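Local coordinates for protein putative cytosine/guanine deaminase (Unidentified, PDB 2PAJ) that deaminates pterins as a zinc-dependent amidohydrolase, converting 2-amino-4-hydroxypteridines to 2,4-dihydroxypteridines with release of ammonium, at residues P187-L190 with D191-V194; Y417-D421 with P422-G426. All blocks are in the same frame, centred on the assembly; numbering follows the deposited sequence.

Contact 1: P187-L190 with D191-V194; sequences PETL and DAYV
T189 meets A192 and Y193 at the start of helix 190-203, with T189 in the N-cap position. The helix follows strand 163-168 in the TIM barrel of this amidohydrolase family. Backbone bonds define the first turn. Y193 N donates to T189 O at 3.2 Å with an N-H...O angle of 167°, and V194 N donates to L190 O at 3.0 Å, also nearly straight. A192 N also points to T189 O (2.9 Å), but this bond is weak because it is strongly bent. Both straight bonds have the i to i+4 spacing of a regular alpha-helix.

The polar end of Y193 leaves this turn: its OH bonds to the carbonyl O of R168, while its ring takes part in a cation-pi interaction with the R168 side chain. E188, just before the helix, pairs through OE1 with R168 NH1, so one arginine links the approach loop to the first turn.

Apolar contacts come from two places. On one flank the methyl CG2 of T189 lies 3.4 Å from A192 CB. L190 and V194 both contact helix 228-240; chi1 of L190 (-172°) sets CG beside the carbonyl carbon, from where CD1 reaches V194 CG2 at 3.6 Å.

Contact 2: Y417-D421 with P422-G426; sequences YRLDD and PRYFG
L419 and Y424 both hold CG beside their own backbone N and anti to their carbonyl carbon (chi1 -53° for Y424), which brings the two side chains together at about a right angle. The leucine methyl CD2 sits over the tyrosine ring, 3.6 Å from its centroid, a CH-pi contact; CB of L419 also packs 3.4 Å from CG of Y424. R423 CG covers the opposite ring face, so the ring lies between two aliphatic groups.

D421 OD2 takes two bonds from R423: the backbone N at 3.1 Å, on its anti side and tilted out of the carboxylate plane, and a salt bridge from NH1 at 3.2 Å. A bend at chi3 (35°) folds the arginine back for this, the two flat groups nearly parallel (17° apart) but offset, the carboxylate oxygen lying off the guanidinium plane, while NE bonds to S437 O.

F425 lays its ring over the main chain, with D421 C above the rim and P422 CA above the centre of the same face; L419 O lies at its edge, in plane.

Y424 N donates to D421 O at 3.0 Å, closing a beta-turn. Together with the D421 side-chain bond to R423 N, this is an Asx turn superposed on a beta-turn, turning the chain aside after strand 414-418.

How the contacts relate
Contact 1 comes first along the chain and contact 2 more than 200 residues later, in series. Their centres are 51 Å apart and their nearest atoms about 31 Å, on opposite sides of the chain's centre, so neither touches the other. Contact 1 starts helix 190-203, between the parallel barrel strands 163-168 and 213-217, and its Y193 side chain is about 14 Å from the bound zinc ion. Contact 2 follows strand 414-418, which pairs antiparallel with strands 67-73 and 442-448, and lies away from the annotated sites. Contact 1 thus begins a barrel helix on the metal-bearing side, and contact 2 forms a surface turn of the beta region at the far end.

Contact 1: P187-L190 with D191-V194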
loop_
_atom_site.group_PDB
_atom_site.type_symbol
_atom_site.label_atom_id
_atom_site.label_comp_id
_atom_site.label_asym_id
_atom_site.label_seq_id
_atom_site.Cartn_x
_atom_site.Cartn_y
_atom_site.Cartn_z
ATOM N N PRO A 187 6.924 24.782 6.098
ATOM C CA PRO A 187 5.744 24.161 6.695
ATOM C C PRO A 187 4.436 24.892 6.391
ATOM O O PRO A 187 4.423 26.022 5.915
ATOM C CB PRO A 187 6.084 24.131 8.189
ATOM C CG PRO A 187 7.029 25.274 8.362
ATOM C CD PRO A 187 7.884 25.220 7.128
ATOM N N GLU A 188 3.331 24.210 6.645
ATOM C CA GLU A 188 2.020 24.787 6.436
ATOM C C GLU A 188 1.487 25.130 7.812
ATOM O O GLU A 188 1.771 24.438 8.788
ATOM C CB GLU A 188 1.076 23.782 5.790
ATOM C CG GLU A 188 1.328 23.481 4.350
ATOM C CD GLU A 188 0.338 22.457 3.844
ATOM O OE1 GLU A 188 0.333 21.327 4.389
ATOM O OE2 GLU A 188 -0.438 22.776 2.913
ATOM N N THR A 189 0.712 26.196 7.899
ATOM C CA THR A 189 0.150 26.558 9.183
ATOM C C THR A 189 -0.886 25.486 9.520
ATOM O O THR A 189 -1.521 24.938 8.627
ATOM C CB THR A 189 -0.500 27.945 9.114
ATOM O OG1 THR A 189 -1.488 28.057 10.142
ATOM C CG2 THR A 189 -1.143 28.168 7.749
ATOM N N LEU A 190 -1.032 25.177 10.805
ATOM C CA LEU A 190 -1.982 24.164 11.273
ATOM C C LEU A 190 -3.379 24.224 10.622
ATOM O O LEU A 190 -3.904 23.202 10.174
ATOM C CB LEU A 190 -2.092 24.265 12.799
ATOM C CG LEU A 190 -2.865 23.252 13.655
ATOM C CD1 LEU A 190 -4.352 23.428 13.464
ATOM C CD2 LEU A 190 -2.433 21.841 13.308
ATOM N N ASP A 191 -3.965 25.417 10.551
ATOM C CA ASP A 191 -5.300 25.602 9.969
ATOM C C ASP A 191 -5.325 25.353 8.470
ATOM O O ASP A 191 -6.322 24.897 7.925
ATOM C CB ASP A 191 -5.792 27.016 10.258
ATOM C CG ASP A 191 -5.415 27.471 11.652
ATOM O OD1 ASP A 191 -6.223 27.292 12.596
ATOM O OD2 ASP A 191 -4.280 27.981 11.808
ATOM N N ALA A 192 -4.231 25.657 7.793
ATOM C CA ALA A 192 -4.196 25.424 6.361
ATOM C C ALA A 192 -4.329 23.918 6.126
ATOM O O ALA A 192 -5.120 23.472 5.282
ATOM C CB ALA A 192 -2.891 25.952 5.776
ATOM N N TYR A 193 -3.560 23.155 6.905
ATOM C CA TYR A 193 -3.535 21.694 6.859
ATOM C C TYR A 193 -4.958 21.196 7.101
ATOM O O TYR A 193 -5.571 20.573 6.229
ATOM C CB TYR A 193 -2.610 21.173 7.965
ATOM C CG TYR A 193 -2.165 19.716 7.863
ATOM C CD1 TYR A 193 -2.904 18.773 7.136
ATOM C CD2 TYR A 193 -1.013 19.274 8.538
ATOM C CE1 TYR A 193 -2.512 17.428 7.081
ATOM C CE2 TYR A 193 -0.608 17.933 8.495
ATOM C CZ TYR A 193 -1.363 17.017 7.763
ATOM O OH TYR A 193 -0.971 15.694 7.713
ATOM N N VAL A 194 -5.481 21.489 8.288
ATOM C CA VAL A 194 -6.828 21.075 8.656
ATOM C C VAL A 194 -7.851 21.397 7.576
ATOM O O VAL A 194 -8.684 20.572 7.228
ATOM C CB VAL A 194 -7.274 21.756 9.970
ATOM C CG1 VAL A 194 -8.639 21.243 10.392
ATOM C CG2 VAL A 194 -6.246 21.505 11.054
#

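Contact 2: Y417-D421 with P422-G426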
loop_
_atom_site.group_PDB
_atom_site.type_symbol
_atom_site.label_atom_id
_atom_site.label_comp_id
_atom_site.label_asym_id
_atom_site.label_seq_id
_atom_site.Cartn_x
_atom_site.Cartn_y
_atom_site.Cartn_z
ATOM N N TYR A 417 -1.439 -15.382 -11.230
ATOM C CA TYR A 417 -0.054 -15.458 -11.698
ATOM C C TYR A 417 0.296 -16.681 -12.548
ATOM O O TYR A 417 -0.080 -17.809 -12.226
ATOM C CB TYR A 417 0.915 -15.421 -10.513
ATOM C CG TYR A 417 0.739 -14.265 -9.560
ATOM C CD1 TYR A 417 0.122 -14.452 -8.317
ATOM C CD2 TYR A 417 1.224 -12.992 -9.873
ATOM C CE1 TYR A 417 -0.002 -13.402 -7.410
ATOM C CE2 TYR A 417 1.104 -11.938 -8.972
ATOM C CZ TYR A 417 0.491 -12.149 -7.743
ATOM O OH TYR A 417 0.374 -11.116 -6.842
ATOM N N ARG A 418 1.013 -16.446 -13.640
ATOM C CA ARG A 418 1.459 -17.540 -14.491
ATOM C C ARG A 418 2.933 -17.762 -14.129
ATOM O O ARG A 418 3.742 -16.836 -14.209
ATOM C CB ARG A 418 1.308 -17.180 -15.975
ATOM C CG ARG A 418 1.737 -18.293 -16.922
ATOM C CD ARG A 418 1.039 -18.172 -18.258
ATOM N NE ARG A 418 -0.350 -18.623 -18.199
ATOM C CZ ARG A 418 -1.308 -18.140 -18.982
ATOM N NH1 ARG A 418 -1.018 -17.191 -19.868
ATOM N NH2 ARG A 418 -2.545 -18.603 -18.898
ATOM N N LEU A 419 3.270 -18.977 -13.695
ATOM C CA LEU A 419 4.643 -19.296 -13.305
ATOM C C LEU A 419 5.395 -19.892 -14.483
ATOM O O LEU A 419 5.929 -20.992 -14.396
ATOM C CB LEU A 419 4.646 -20.294 -12.152
ATOM C CG LEU A 419 3.750 -19.993 -10.952
ATOM C CD1 LEU A 419 3.864 -21.127 -9.958
ATOM C CD2 LEU A 419 4.149 -18.677 -10.303
ATOM N N ASP A 420 5.445 -19.153 -15.581
ATOM C CA ASP A 420 6.108 -19.605 -16.794
ATOM C C ASP A 420 7.622 -19.351 -16.824
ATOM O O ASP A 420 8.293 -19.669 -17.808
ATOM C CB ASP A 420 5.429 -18.932 -17.979
ATOM C CG ASP A 420 5.339 -17.430 -17.806
ATOM O OD1 ASP A 420 6.384 -16.747 -17.912
ATOM O OD2 ASP A 420 4.223 -16.933 -17.545
ATOM N N ASP A 421 8.143 -18.768 -15.747
ATOM C CA ASP A 421 9.568 -18.480 -15.615
ATOM C C ASP A 421 10.214 -19.703 -14.972
ATOM O O ASP A 421 9.645 -20.295 -14.054
ATOM C CB ASP A 421 9.786 -17.272 -14.699
ATOM C CG ASP A 421 11.243 -16.822 -14.649
ATOM O OD1 ASP A 421 11.622 -15.946 -15.450
ATOM O OD2 ASP A 421 12.012 -17.346 -13.819
ATOM N N PRO A 422 11.407 -20.097 -15.444
ATOM C CA PRO A 422 12.113 -21.256 -14.898
ATOM C C PRO A 422 12.361 -21.306 -13.395
ATOM O O PRO A 422 12.609 -22.377 -12.857
ATOM C CB PRO A 422 13.410 -21.299 -15.712
ATOM C CG PRO A 422 13.506 -19.954 -16.352
ATOM C CD PRO A 422 12.089 -19.599 -16.646
ATOM N N ARG A 423 12.297 -20.173 -12.706
ATOM C CA ARG A 423 12.515 -20.186 -11.260
ATOM C C ARG A 423 11.430 -20.998 -10.558
ATOM O O ARG A 423 11.623 -21.474 -9.442
ATOM C CB ARG A 423 12.526 -18.763 -10.687
ATOM C CG ARG A 423 11.284 -17.912 -11.006
ATOM C CD ARG A 423 11.216 -16.658 -10.139
ATOM N NE ARG A 423 12.546 -16.110 -9.867
ATOM C CZ ARG A 423 13.232 -15.315 -10.680
ATOM N NH1 ARG A 423 12.734 -14.935 -11.842
ATOM N NH2 ARG A 423 14.442 -14.926 -10.340
ATOM N N TYR A 424 10.294 -21.158 -11.228
ATOM C CA TYR A 424 9.163 -21.888 -10.669
ATOM C C TYR A 424 9.172 -23.363 -11.045
ATOM O O TYR A 424 8.493 -24.176 -10.414
ATOM C CB TYR A 424 7.854 -21.264 -11.138
ATOM C CG TYR A 424 7.771 -19.783 -10.887
ATOM C CD1 TYR A 424 7.784 -18.876 -11.952
ATOM C CD2 TYR A 424 7.690 -19.283 -9.586
ATOM C CE1 TYR A 424 7.721 -17.518 -11.731
ATOM C CE2 TYR A 424 7.624 -17.933 -9.352
ATOM C CZ TYR A 424 7.640 -17.052 -10.426
ATOM O OH TYR A 424 7.582 -15.703 -10.188
ATOM N N PHE A 425 9.940 -23.700 -12.075
ATOM C CA PHE A 425 10.048 -25.077 -12.540
ATOM C C PHE A 425 10.663 -25.949 -11.449
ATOM O O PHE A 425 11.824 -25.762 -11.100
ATOM C CB PHE A 425 10.914 -25.132 -13.797
ATOM C CG PHE A 425 10.377 -24.325 -14.946
ATOM C CD1 PHE A 425 11.091 -24.240 -16.134
ATOM C CD2 PHE A 425 9.179 -23.634 -14.839
ATOM C CE1 PHE A 425 10.628 -23.490 -17.199
ATOM C CE2 PHE A 425 8.699 -22.874 -15.898
ATOM C CZ PHE A 425 9.429 -22.799 -17.084
ATOM N N GLY A 426 9.887 -26.893 -10.907
ATOM C CA GLY A 426 10.393 -27.763 -9.849
ATOM C C GLY A 426 9.830 -27.529 -8.447
ATOM O O GLY A 426 10.338 -28.080 -7.467
HETATM O O HOH W 1 5.771 -23.624 -12.485
#